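Local coordinates for protein cytochrome P450 (Zobellia galactanivorans, PDB 6G5O) that binds a haem group, protoporphyrin IX containing Fe, within the mainly helical fold of the cytochrome P450 superfamily, at residues R69-E74 with K211-L216; A105-I110 with L128-R133; V257-R262 with E310-R315. One frame throughout, in Å; residues are numbered along the deposited sequence.

Contact 1: R69-E74 with K211-L216; sequences RQIPFE and KGVMVL. With HEM (protoporphyrin IX containing Fe), chain C.
The carbonyl of R69 lies against the bare CA of G212, and the missing side chain there lets loop 69-74 settle on helix 207-220. R69 folds back along the loop: NH1 bonds to E74 O, with a second acceptor in A52 O. At Q70 the backbone N reaches E74 OE1 at 2.8 Å, while its extended side chain crosses over the helix surface, OE1 beside L216 CD1 and NE2 3.4 Å from V215 CG1. I71 N then donates to G212 O over 3.2 Å, straight at the hydrogen (162°) but from above the carbonyl plane. This helix opens the long distal helix of the P450 fold, on the haem side where water 1 binds FE at 2.2 Å. I71 O takes a CA-H contact from V213 and sits 3.3 Å from L216 CD2. A cis peptide bond leads into P72, whose ring meets L216 and the haem propionate of O1D and O2D. F73 CB lies 3.7 Å from L216 CD2; with CG anti to the backbone N (chi1 -178°) the ring turns its edge to the other propionate, O1A 3.4 Å from F73 CE1. E74 closes the loop with OE2 in a salt bridge to R66.

Contact 2: A105-I110 with L128-R133; sequences AQISEI and LRLQSR
Helices 97-117 and 122-139 run side by side in nearly opposite directions, their local axes 10.3 Å apart at 161°. In P450 nomenclature they are probably helices D and E, and E is the antiparallel member of the four-helix bundle beside the haem. The polar part of the contact belongs to Q106. From its CB, directed at the partner helix, CG departs anti to the carbonyl carbon (chi1 -61°) and the chain continues extended, so the amide is delivered straight to the backbone around R133. There CD lies 3.8 Å from R133 CB. Beyond it the two tips divide the work. NE2 gives a hydrogen bond of 3.2 Å to R133 O, approaching from above the carbonyl plane and bent to 147° at the hydrogen; that oxygen also accepts from T136 OG1, one turn on. OE1 instead accepts a hydrogen bond from water 2 at 2.7 Å, and the same water donates to L130 O, so the amide spans two carbonyls of helix 122-139, one directly and one through water. Deeper between the helices the contact turns apolar: I107 CG1 rests 4.0 Å from L130 CG, and helix 333-350 closes over the pair through I342, T346 and I339. On the outer side R133, its chain extended from CG to NE, runs back along its own helix, and its guanidinium stands almost perpendicular to the Q106 amide. R133 NH1 comes 4.0 Å from I110 CD1. E109 OE1 is 4.9 Å from R133 NH1, too far for a salt bridge, though its charge may still favour the guanidinium. R129 CG, from the same helix, sits over one face of that guanidinium, 3.7 Å above its plane and offset toward the rim.

Contact 3: V257-R262 with E310-R315; sequences VEEMIR and EIVLDR
The carboxylate of E259 is gripped by two arginines at once, R262 from its own helix and R315 from loop 310-315. This is the ERR triad of cytochromes P450: E259 and R262 are the ExxR pair of helix 253-264, the K helix, and R315 comes from the loop between helices 295-298 and 333-350, the PERF/meander region of the fold. Both arginines hold the acid side-on, with NE and one terminal nitrogen. R315 NE reaches E259 OE1 at 2.9 Å, and R315 NH2 bonds to the syn lone pair of E259 OE2. R262 NE meets the same E259 OE1 at 2.8 Å and R262 NH2 meets OE2, both from above the carboxylate plane. A third group joins them when V312 N donates to E259 OE2, 2.8 Å away, so that oxygen accepts from three donors. Two cations around one anion should keep the glutamate ionised. They also bring like charges together: R315 NH2 sits over a face of the R262 guanidinium, 3.5 Å from R262 NH2, the two planes 62° apart. Each arginine has further carbonyl partners, N299 O and P308 O for R262, E306 O and N307 O for R315. The bends make this geometry possible, E259 at chi2 (68°) and both arginines at chi3. Within the loop a type I turn from V312 to R315 swings R315 back to the helix. Outward from the charges the contact is looser and apolar. M260 lies beside I311 and L313 near Y235, while E259 CG touches I311 CG2 at 3.9 Å. Farther along, M260 CE stops 4.3 Å from L313 CD1.

How the contacts relate
Contacts 1 and 3 are buried and each sets a loop against a helix, whereas contact 2 joins two helices and is only partly buried. Contacts 1 and 3 lie on opposite sides of the chain's centre, about 30 Å between centres, and contact 2 is nested in the chain segment that contact 1 closes. Their chemistry follows their place. Contact 1, at the haem pocket, relies on backbone polarity, a glycine and aliphatic carbons; contact 2 mixes a water bridge with an aliphatic inner side; contact 3 concentrates charge in a salt-bridge network. Helix 333-350 touches residues of both contacts 2 and 3, so it links these two, which do not meet each other.

Contact 1: R69-E74 with K211-L216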
loop_
_atom_site.group_PDB
_atom_site.type_symbol
_atom_site.label_atom_id
_atom_site.label_comp_id
_atom_site.label_asym_id
_atom_site.label_seq_id
_atom_site.Cartn_x
_atom_site.Cartn_y
_atom_site.Cartn_z
ATOM N N ARG A 69 11.188 9.951 -13.082
ATOM C CA ARG A 69 9.853 10.388 -12.681
ATOM C C ARG A 69 8.881 9.204 -12.693
ATOM O O ARG A 69 8.758 8.505 -13.697
ATOM C CB ARG A 69 9.341 11.460 -13.642
ATOM C CG ARG A 69 7.910 11.910 -13.383
ATOM C CD ARG A 69 7.529 13.110 -14.260
ATOM N NE ARG A 69 8.457 14.229 -14.039
ATOM C CZ ARG A 69 8.479 15.044 -12.969
ATOM N NH1 ARG A 69 7.608 14.938 -11.966
ATOM N NH2 ARG A 69 9.399 15.991 -12.894
ATOM N N GLN A 70 8.204 8.980 -11.582
ATOM C CA GLN A 70 7.259 7.874 -11.501
ATOM C C GLN A 70 5.924 8.255 -12.095
ATOM O O GLN A 70 5.519 9.428 -12.042
ATOM C CB GLN A 70 7.160 7.363 -10.078
ATOM C CG GLN A 70 8.451 6.683 -9.714
ATOM C CD GLN A 70 8.495 6.032 -8.362
ATOM O OE1 GLN A 70 7.511 6.031 -7.607
ATOM N NE2 GLN A 70 9.663 5.447 -8.043
ATOM N N ILE A 71 5.271 7.282 -12.725
ATOM C CA ILE A 71 4.066 7.512 -13.533
ATOM C C ILE A 71 2.963 6.481 -13.180
ATOM O O ILE A 71 3.233 5.284 -13.236
ATOM C CB ILE A 71 4.420 7.435 -15.024
ATOM C CG1 ILE A 71 5.435 8.561 -15.352
ATOM C CG2 ILE A 71 3.175 7.586 -15.904
ATOM C CD1 ILE A 71 5.933 8.582 -16.776
ATOM N N PRO A 72 1.747 6.930 -12.813
ATOM C CA PRO A 72 1.304 8.341 -12.845
ATOM C C PRO A 72 1.542 9.169 -11.578
ATOM O O PRO A 72 1.146 10.335 -11.512
ATOM C CB PRO A 72 -0.232 8.209 -13.018
ATOM C CG PRO A 72 -0.523 6.787 -13.205
ATOM C CD PRO A 72 0.604 6.045 -12.562
ATOM N N PHE A 73 2.182 8.555 -10.598
ATOM C CA PHE A 73 2.399 9.096 -9.271
ATOM C C PHE A 73 2.925 10.530 -9.165
ATOM O O PHE A 73 2.462 11.300 -8.299
ATOM C CB PHE A 73 3.366 8.164 -8.594
ATOM C CG PHE A 73 3.701 8.512 -7.196
ATOM C CD1 PHE A 73 2.712 8.739 -6.260
ATOM C CD2 PHE A 73 5.047 8.500 -6.785
ATOM C CE1 PHE A 73 3.054 9.030 -4.964
ATOM C CE2 PHE A 73 5.390 8.768 -5.482
ATOM C CZ PHE A 73 4.381 9.035 -4.571
ATOM N N GLU A 74 3.886 10.877 -10.030
ATOM C CA GLU A 74 4.587 12.169 -9.947
ATOM C C GLU A 74 4.197 13.015 -11.123
ATOM O O GLU A 74 5.030 13.677 -11.725
ATOM C CB GLU A 74 6.130 11.952 -9.866
ATOM C CG GLU A 74 6.564 11.618 -8.443
ATOM C CD GLU A 74 7.974 11.057 -8.235
ATOM O OE1 GLU A 74 8.553 10.419 -9.149
ATOM O OE2 GLU A 74 8.484 11.222 -7.074
ATOM N N LYS A 211 9.751 2.620 -17.373
ATOM C CA LYS A 211 10.487 2.435 -16.143
ATOM C C LYS A 211 9.801 3.184 -14.996
ATOM O O LYS A 211 9.733 2.700 -13.859
ATOM C CB LYS A 211 11.922 2.926 -16.329
ATOM C CG LYS A 211 12.812 2.794 -15.107
ATOM C CD LYS A 211 14.198 3.356 -15.383
ATOM C CE LYS A 211 15.074 3.334 -14.127
ATOM N NZ LYS A 211 16.510 3.562 -14.433
ATOM N N GLY A 212 9.307 4.383 -15.315
ATOM C CA GLY A 212 8.488 5.187 -14.410
ATOM C C GLY A 212 7.257 4.461 -13.828
ATOM O O GLY A 212 6.973 4.575 -12.631
ATOM N N VAL A 213 6.565 3.700 -14.665
ATOM C CA VAL A 213 5.438 2.925 -14.223
ATOM C C VAL A 213 5.882 1.700 -13.427
ATOM O O VAL A 213 5.264 1.340 -12.423
ATOM C CB VAL A 213 4.604 2.424 -15.426
ATOM C CG1 VAL A 213 3.408 1.584 -14.937
ATOM C CG2 VAL A 213 4.143 3.617 -16.272
ATOM N N MET A 214 6.934 1.046 -13.912
ATOM C CA MET A 214 7.347 -0.241 -13.349
ATOM C C MET A 214 8.055 -0.149 -12.001
ATOM O O MET A 214 7.762 -0.949 -11.084
ATOM C CB MET A 214 8.164 -1.035 -14.353
ATOM C CG MET A 214 7.399 -1.520 -15.565
ATOM S SD MET A 214 5.863 -2.399 -15.190
ATOM C CE MET A 214 6.558 -3.754 -14.197
ATOM N N VAL A 215 8.923 0.846 -11.824
ATOM C CA VAL A 215 9.536 1.045 -10.498
ATOM C C VAL A 215 8.463 1.365 -9.439
ATOM O O VAL A 215 8.511 0.882 -8.290
ATOM C CB VAL A 215 10.568 2.198 -10.491
ATOM C CG1 VAL A 215 11.029 2.498 -9.054
ATOM C CG2 VAL A 215 11.763 1.872 -11.372
ATOM N N LEU A 216 7.536 2.244 -9.811
ATOM C CA LEU A 216 6.428 2.591 -8.951
ATOM C C LEU A 216 5.609 1.389 -8.583
ATOM O O LEU A 216 5.227 1.241 -7.449
ATOM C CB LEU A 216 5.534 3.606 -9.627
ATOM C CG LEU A 216 4.170 3.883 -8.988
ATOM C CD1 LEU A 216 4.306 4.518 -7.597
ATOM C CD2 LEU A 216 3.366 4.757 -9.964
HETATM C CHA HEM C . -1.180 5.145 -4.924
HETATM C CHB HEM C . -1.918 2.928 -0.697
HETATM C CHC HEM C . -1.038 -1.341 -2.745
HETATM C CHD HEM C . 0.294 0.897 -6.761
HETATM C C1A HEM C . -1.480 4.900 -3.602
HETATM C C2A HEM C . -1.843 5.895 -2.649
HETATM C C3A HEM C . -2.051 5.265 -1.503
HETATM C C4A HEM C . -1.812 3.884 -1.682
HETATM C CMA HEM C . -2.475 5.947 -0.244
HETATM C CAA HEM C . -2.037 7.397 -2.854
HETATM C CBA HEM C . -0.682 8.080 -2.963
HETATM C CGA HEM C . -0.833 9.554 -3.267
HETATM O O1A HEM C . 0.106 10.151 -3.787
HETATM O O2A HEM C . -1.874 10.195 -3.033
HETATM C C1B HEM C . -1.742 1.573 -0.894
HETATM C C2B HEM C . -2.050 0.631 0.108
HETATM C C3B HEM C . -1.786 -0.601 -0.444
HETATM C C4B HEM C . -1.328 -0.324 -1.842
HETATM C CMB HEM C . -2.506 0.933 1.504
HETATM C CAB HEM C . -1.936 -1.968 0.047
HETATM C CBB HEM C . -2.567 -2.326 1.149
HETATM C C1C HEM C . -0.601 -1.125 -4.026
HETATM C C2C HEM C . -0.110 -2.107 -4.884
HETATM C C3C HEM C . 0.327 -1.467 -6.017
HETATM C C4C HEM C . 0.060 -0.087 -5.827
HETATM C CMC HEM C . -0.072 -3.582 -4.635
HETATM C CAC HEM C . 0.892 -2.060 -7.237
HETATM C CBC HEM C . 1.128 -3.345 -7.484
HETATM C C1D HEM C . -0.070 2.241 -6.577
HETATM C C2D HEM C . 0.080 3.240 -7.651
HETATM C C3D HEM C . -0.345 4.419 -7.167
HETATM C C4D HEM C . -0.702 4.145 -5.770
HETATM C CMD HEM C . 0.559 2.938 -9.029
HETATM C CAD HEM C . -0.386 5.743 -7.908
HETATM C CBD HEM C . -1.753 6.131 -8.495
HETATM C CGD HEM C . -1.653 7.451 -9.283
HETATM O O1D HEM C . -0.629 8.212 -9.161
HETATM O O2D HEM C . -2.572 7.838 -10.084
HETATM N NA HEM C . -1.419 3.665 -2.976
HETATM N NB HEM C . -1.314 0.979 -2.009
HETATM N NC HEM C . -0.472 0.099 -4.580
HETATM N ND HEM C . -0.545 2.840 -5.496
HETATM FE FE HEM C . -0.926 1.973 -3.835
HETATM O O HOH W 1 1.099 2.292 -2.909
#

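Contact 2: A105-I110 with L128-R133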
loop_
_atom_site.group_PDB
_atom_site.type_symbol
_atom_site.label_atom_id
_atom_site.label_comp_id
_atom_site.label_asym_id
_atom_site.label_seq_id
_atom_site.Cartn_x
_atom_site.Cartn_y
_atom_site.Cartn_z
ATOM N N ALA A 105 -5.626 -20.480 -5.546
ATOM C CA ALA A 105 -4.711 -21.635 -5.504
ATOM C C ALA A 105 -3.366 -21.321 -4.817
ATOM O O ALA A 105 -2.940 -22.083 -3.951
ATOM C CB ALA A 105 -4.500 -22.207 -6.896
ATOM N N GLN A 106 -2.745 -20.180 -5.131
ATOM C CA GLN A 106 -1.504 -19.760 -4.429
ATOM C C GLN A 106 -1.712 -19.600 -2.933
ATOM O O GLN A 106 -0.844 -19.962 -2.133
ATOM C CB GLN A 106 -0.904 -18.431 -4.972
ATOM C CG GLN A 106 -0.471 -18.401 -6.447
ATOM C CD GLN A 106 0.045 -17.011 -6.853
ATOM O OE1 GLN A 106 0.009 -16.079 -6.060
ATOM N NE2 GLN A 106 0.595 -16.895 -8.044
ATOM N N ILE A 107 -2.836 -19.008 -2.547
ATOM C CA ILE A 107 -3.001 -18.637 -1.158
ATOM C C ILE A 107 -3.415 -19.898 -0.337
ATOM O O ILE A 107 -2.974 -20.097 0.807
ATOM C CB ILE A 107 -3.972 -17.459 -1.018
ATOM C CG1 ILE A 107 -3.278 -16.164 -1.469
ATOM C CG2 ILE A 107 -4.471 -17.301 0.429
ATOM C CD1 ILE A 107 -4.156 -14.939 -1.402
ATOM N N SER A 108 -4.250 -20.722 -0.936
ATOM C CA SER A 108 -4.555 -22.022 -0.404
ATOM C C SER A 108 -3.269 -22.848 -0.128
ATOM O O SER A 108 -3.043 -23.305 1.002
ATOM C CB SER A 108 -5.459 -22.751 -1.398
ATOM O OG SER A 108 -5.839 -23.996 -0.863
ATOM N N GLU A 109 -2.407 -22.963 -1.147
ATOM C CA GLU A 109 -1.109 -23.643 -1.027
ATOM C C GLU A 109 -0.244 -23.161 0.147
ATOM O O GLU A 109 0.246 -23.970 0.950
ATOM C CB GLU A 109 -0.305 -23.534 -2.326
ATOM C CG GLU A 109 1.206 -23.304 -2.110
ATOM C CD GLU A 109 2.115 -24.157 -2.991
ATOM O OE1 GLU A 109 2.148 -23.916 -4.223
ATOM O OE2 GLU A 109 2.803 -25.051 -2.421
ATOM N N ILE A 110 -0.043 -21.846 0.243
ATOM C CA ILE A 110 0.797 -21.283 1.312
ATOM C C ILE A 110 0.154 -21.466 2.707
ATOM O O ILE A 110 0.857 -21.683 3.701
ATOM C CB ILE A 110 1.202 -19.815 1.020
ATOM C CG1 ILE A 110 2.248 -19.297 2.001
ATOM C CG2 ILE A 110 0.032 -18.869 1.156
ATOM C CD1 ILE A 110 3.578 -20.002 1.948
ATOM N N LEU A 128 5.823 -12.101 2.608
ATOM C CA LEU A 128 6.725 -11.867 1.471
ATOM C C LEU A 128 6.542 -12.885 0.337
ATOM O O LEU A 128 6.576 -12.528 -0.846
ATOM C CB LEU A 128 8.172 -11.875 1.942
ATOM C CG LEU A 128 9.268 -11.827 0.880
ATOM C CD1 LEU A 128 9.249 -10.533 0.061
ATOM C CD2 LEU A 128 10.635 -11.974 1.543
ATOM N N ARG A 129 6.331 -14.144 0.690
ATOM C CA ARG A 129 6.059 -15.186 -0.305
ATOM C C ARG A 129 4.706 -14.977 -1.020
ATOM O O ARG A 129 4.612 -15.136 -2.232
ATOM C CB ARG A 129 6.023 -16.584 0.334
ATOM C CG ARG A 129 7.299 -17.438 0.266
ATOM C CD ARG A 129 8.283 -17.072 1.351
ATOM N NE ARG A 129 9.432 -17.956 1.442
ATOM C CZ ARG A 129 10.658 -17.579 1.843
ATOM N NH1 ARG A 129 10.932 -16.316 2.194
ATOM N NH2 ARG A 129 11.642 -18.481 1.901
ATOM N N LEU A 130 3.641 -14.752 -0.253
ATOM C CA LEU A 130 2.341 -14.496 -0.834
ATOM C C LEU A 130 2.396 -13.238 -1.764
ATOM O O LEU A 130 1.931 -13.288 -2.883
ATOM C CB LEU A 130 1.326 -14.328 0.288
ATOM C CG LEU A 130 -0.165 -14.215 -0.009
ATOM C CD1 LEU A 130 -0.946 -14.251 1.300
ATOM C CD2 LEU A 130 -0.468 -12.922 -0.739
ATOM N N GLN A 131 2.999 -12.160 -1.307
ATOM C CA GLN A 131 3.077 -10.898 -2.064
ATOM C C GLN A 131 3.822 -11.054 -3.398
ATOM O O GLN A 131 3.296 -10.674 -4.457
ATOM C CB GLN A 131 3.716 -9.794 -1.204
ATOM C CG GLN A 131 3.869 -8.415 -1.881
ATOM C CD GLN A 131 5.209 -8.234 -2.601
ATOM O OE1 GLN A 131 6.205 -8.737 -2.141
ATOM N NE2 GLN A 131 5.225 -7.483 -3.713
ATOM N N SER A 132 5.006 -11.676 -3.344
ATOM C CA SER A 132 5.826 -11.960 -4.527
ATOM C C SER A 132 5.131 -12.895 -5.515
ATOM O O SER A 132 5.212 -12.708 -6.762
ATOM C CB SER A 132 7.132 -12.619 -4.079
ATOM O OG SER A 132 7.901 -11.714 -3.310
ATOM N N ARG A 133 4.486 -13.943 -4.999
ATOM C CA ARG A 133 3.786 -14.818 -5.908
ATOM C C ARG A 133 2.581 -14.109 -6.545
ATOM O O ARG A 133 2.332 -14.237 -7.753
ATOM C CB ARG A 133 3.382 -16.111 -5.213
ATOM C CG ARG A 133 4.584 -16.965 -4.881
ATOM C CD ARG A 133 4.225 -18.172 -4.038
ATOM N NE ARG A 133 5.453 -18.782 -3.525
ATOM C CZ ARG A 133 5.496 -19.708 -2.560
ATOM N NH1 ARG A 133 4.362 -20.185 -1.987
ATOM N NH2 ARG A 133 6.681 -20.153 -2.153
HETATM O O HOH W 2 0.244 -15.280 -3.528
#

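Contact 3: V257-R262 with E310-R315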
loop_
_atom_site.group_PDB
_atom_site.type_symbol
_atom_site.label_atom_id
_atom_site.label_comp_id
_atom_site.label_asym_id
_atom_site.label_seq_id
_atom_site.Cartn_x
_atom_site.Cartn_y
_atom_site.Cartn_z
ATOM N N VAL A 257 -12.326 -6.176 4.743
ATOM C CA VAL A 257 -11.061 -5.806 4.103
ATOM C C VAL A 257 -10.886 -4.305 4.138
ATOM O O VAL A 257 -9.801 -3.817 4.472
ATOM C CB VAL A 257 -10.920 -6.382 2.661
ATOM C CG1 VAL A 257 -9.772 -5.705 1.903
ATOM C CG2 VAL A 257 -10.657 -7.883 2.715
ATOM N N GLU A 258 -11.960 -3.568 3.838
ATOM C CA GLU A 258 -11.884 -2.109 3.821
ATOM C C GLU A 258 -11.648 -1.590 5.234
ATOM O O GLU A 258 -11.011 -0.543 5.440
ATOM C CB GLU A 258 -13.155 -1.465 3.255
ATOM C CG GLU A 258 -13.391 -1.739 1.787
ATOM C CD GLU A 258 -12.191 -1.416 0.874
ATOM O OE1 GLU A 258 -11.652 -0.284 0.903
ATOM O OE2 GLU A 258 -11.806 -2.320 0.092
ATOM N N GLU A 259 -12.205 -2.289 6.219
ATOM C CA GLU A 259 -12.033 -1.836 7.574
ATOM C C GLU A 259 -10.594 -2.065 8.030
ATOM O O GLU A 259 -10.033 -1.259 8.772
ATOM C CB GLU A 259 -13.039 -2.537 8.520
ATOM C CG GLU A 259 -12.814 -2.283 10.005
ATOM C CD GLU A 259 -13.087 -0.882 10.443
ATOM O OE1 GLU A 259 -13.247 0.026 9.588
ATOM O OE2 GLU A 259 -13.181 -0.674 11.668
ATOM N N MET A 260 -10.008 -3.177 7.612
ATOM C CA MET A 260 -8.603 -3.414 7.864
ATOM C C MET A 260 -7.690 -2.386 7.164
ATOM O O MET A 260 -6.755 -1.902 7.765
ATOM C CB MET A 260 -8.270 -4.831 7.513
ATOM C CG MET A 260 -8.812 -5.744 8.600
ATOM S SD MET A 260 -8.250 -7.410 8.403
ATOM C CE MET A 260 -9.442 -8.246 9.485
ATOM N N ILE A 261 -7.987 -2.009 5.939
ATOM C CA ILE A 261 -7.198 -0.962 5.318
ATOM C C ILE A 261 -7.295 0.354 6.081
ATOM O O ILE A 261 -6.321 1.047 6.232
ATOM C CB ILE A 261 -7.575 -0.754 3.833
ATOM C CG1 ILE A 261 -7.220 -2.010 3.016
ATOM C CG2 ILE A 261 -6.876 0.469 3.268
ATOM C CD1 ILE A 261 -5.794 -2.488 3.185
ATOM N N ARG A 262 -8.467 0.714 6.545
ATOM C CA ARG A 262 -8.654 1.938 7.342
ATOM C C ARG A 262 -7.780 1.963 8.612
ATOM O O ARG A 262 -7.038 2.920 8.894
ATOM C CB ARG A 262 -10.129 2.068 7.799
ATOM C CG ARG A 262 -10.441 3.366 8.541
ATOM C CD ARG A 262 -11.795 3.323 9.244
ATOM N NE ARG A 262 -11.842 2.341 10.340
ATOM C CZ ARG A 262 -11.388 2.582 11.560
ATOM N NH1 ARG A 262 -10.865 3.764 11.850
ATOM N NH2 ARG A 262 -11.431 1.634 12.471
ATOM N N GLU A 310 -11.023 0.967 17.018
ATOM C CA GLU A 310 -11.375 -0.437 16.984
ATOM C C GLU A 310 -11.593 -0.844 15.527
ATOM O O GLU A 310 -11.859 -0.005 14.652
ATOM C CB GLU A 310 -12.714 -0.691 17.721
ATOM C CG GLU A 310 -12.640 -0.761 19.240
ATOM C CD GLU A 310 -14.016 -0.903 19.917
ATOM O OE1 GLU A 310 -14.141 -0.466 21.093
ATOM O OE2 GLU A 310 -14.965 -1.455 19.292
ATOM N N ILE A 311 -11.501 -2.147 15.303
ATOM C CA ILE A 311 -11.910 -2.742 14.073
ATOM C C ILE A 311 -13.372 -3.171 14.223
ATOM O O ILE A 311 -13.671 -4.093 14.987
ATOM C CB ILE A 311 -10.968 -3.900 13.695
ATOM C CG1 ILE A 311 -9.675 -3.279 13.101
ATOM C CG2 ILE A 311 -11.627 -4.857 12.696
ATOM C CD1 ILE A 311 -8.579 -4.269 12.745
ATOM N N VAL A 312 -14.259 -2.483 13.506
ATOM C CA VAL A 312 -15.653 -2.878 13.382
ATOM C C VAL A 312 -15.774 -3.667 12.084
ATOM O O VAL A 312 -15.839 -3.090 10.968
ATOM C CB VAL A 312 -16.604 -1.658 13.330
ATOM C CG1 VAL A 312 -18.054 -2.091 13.074
ATOM C CG2 VAL A 312 -16.499 -0.837 14.595
ATOM N N LEU A 313 -15.843 -4.981 12.237
ATOM C CA LEU A 313 -15.617 -5.921 11.158
ATOM C C LEU A 313 -16.552 -5.765 9.975
ATOM O O LEU A 313 -16.167 -6.055 8.845
ATOM C CB LEU A 313 -15.713 -7.353 11.710
ATOM C CG LEU A 313 -15.004 -8.446 10.915
ATOM C CD1 LEU A 313 -13.513 -8.152 10.807
ATOM C CD2 LEU A 313 -15.161 -9.786 11.601
ATOM N N ASP A 314 -17.768 -5.320 10.223
ATOM C CA ASP A 314 -18.760 -5.208 9.149
ATOM C C ASP A 314 -19.138 -3.751 8.853
ATOM O O ASP A 314 -20.215 -3.482 8.350
ATOM C CB ASP A 314 -20.012 -6.036 9.519
ATOM C CG ASP A 314 -20.652 -5.601 10.894
ATOM O OD1 ASP A 314 -20.199 -4.597 11.517
ATOM O OD2 ASP A 314 -21.595 -6.288 11.371
ATOM N N ARG A 315 -18.256 -2.810 9.154
ATOM C CA ARG A 315 -18.592 -1.389 9.020
ATOM C C ARG A 315 -19.104 -1.100 7.602
ATOM O O ARG A 315 -18.381 -1.326 6.642
ATOM C CB ARG A 315 -17.332 -0.540 9.318
ATOM C CG ARG A 315 -17.539 0.958 9.403
ATOM C CD ARG A 315 -16.213 1.725 9.509
ATOM N NE ARG A 315 -15.459 1.426 10.751
ATOM C CZ ARG A 315 -15.606 2.059 11.911
ATOM N NH1 ARG A 315 -16.499 3.003 12.058
ATOM N NH2 ARG A 315 -14.860 1.704 12.952
#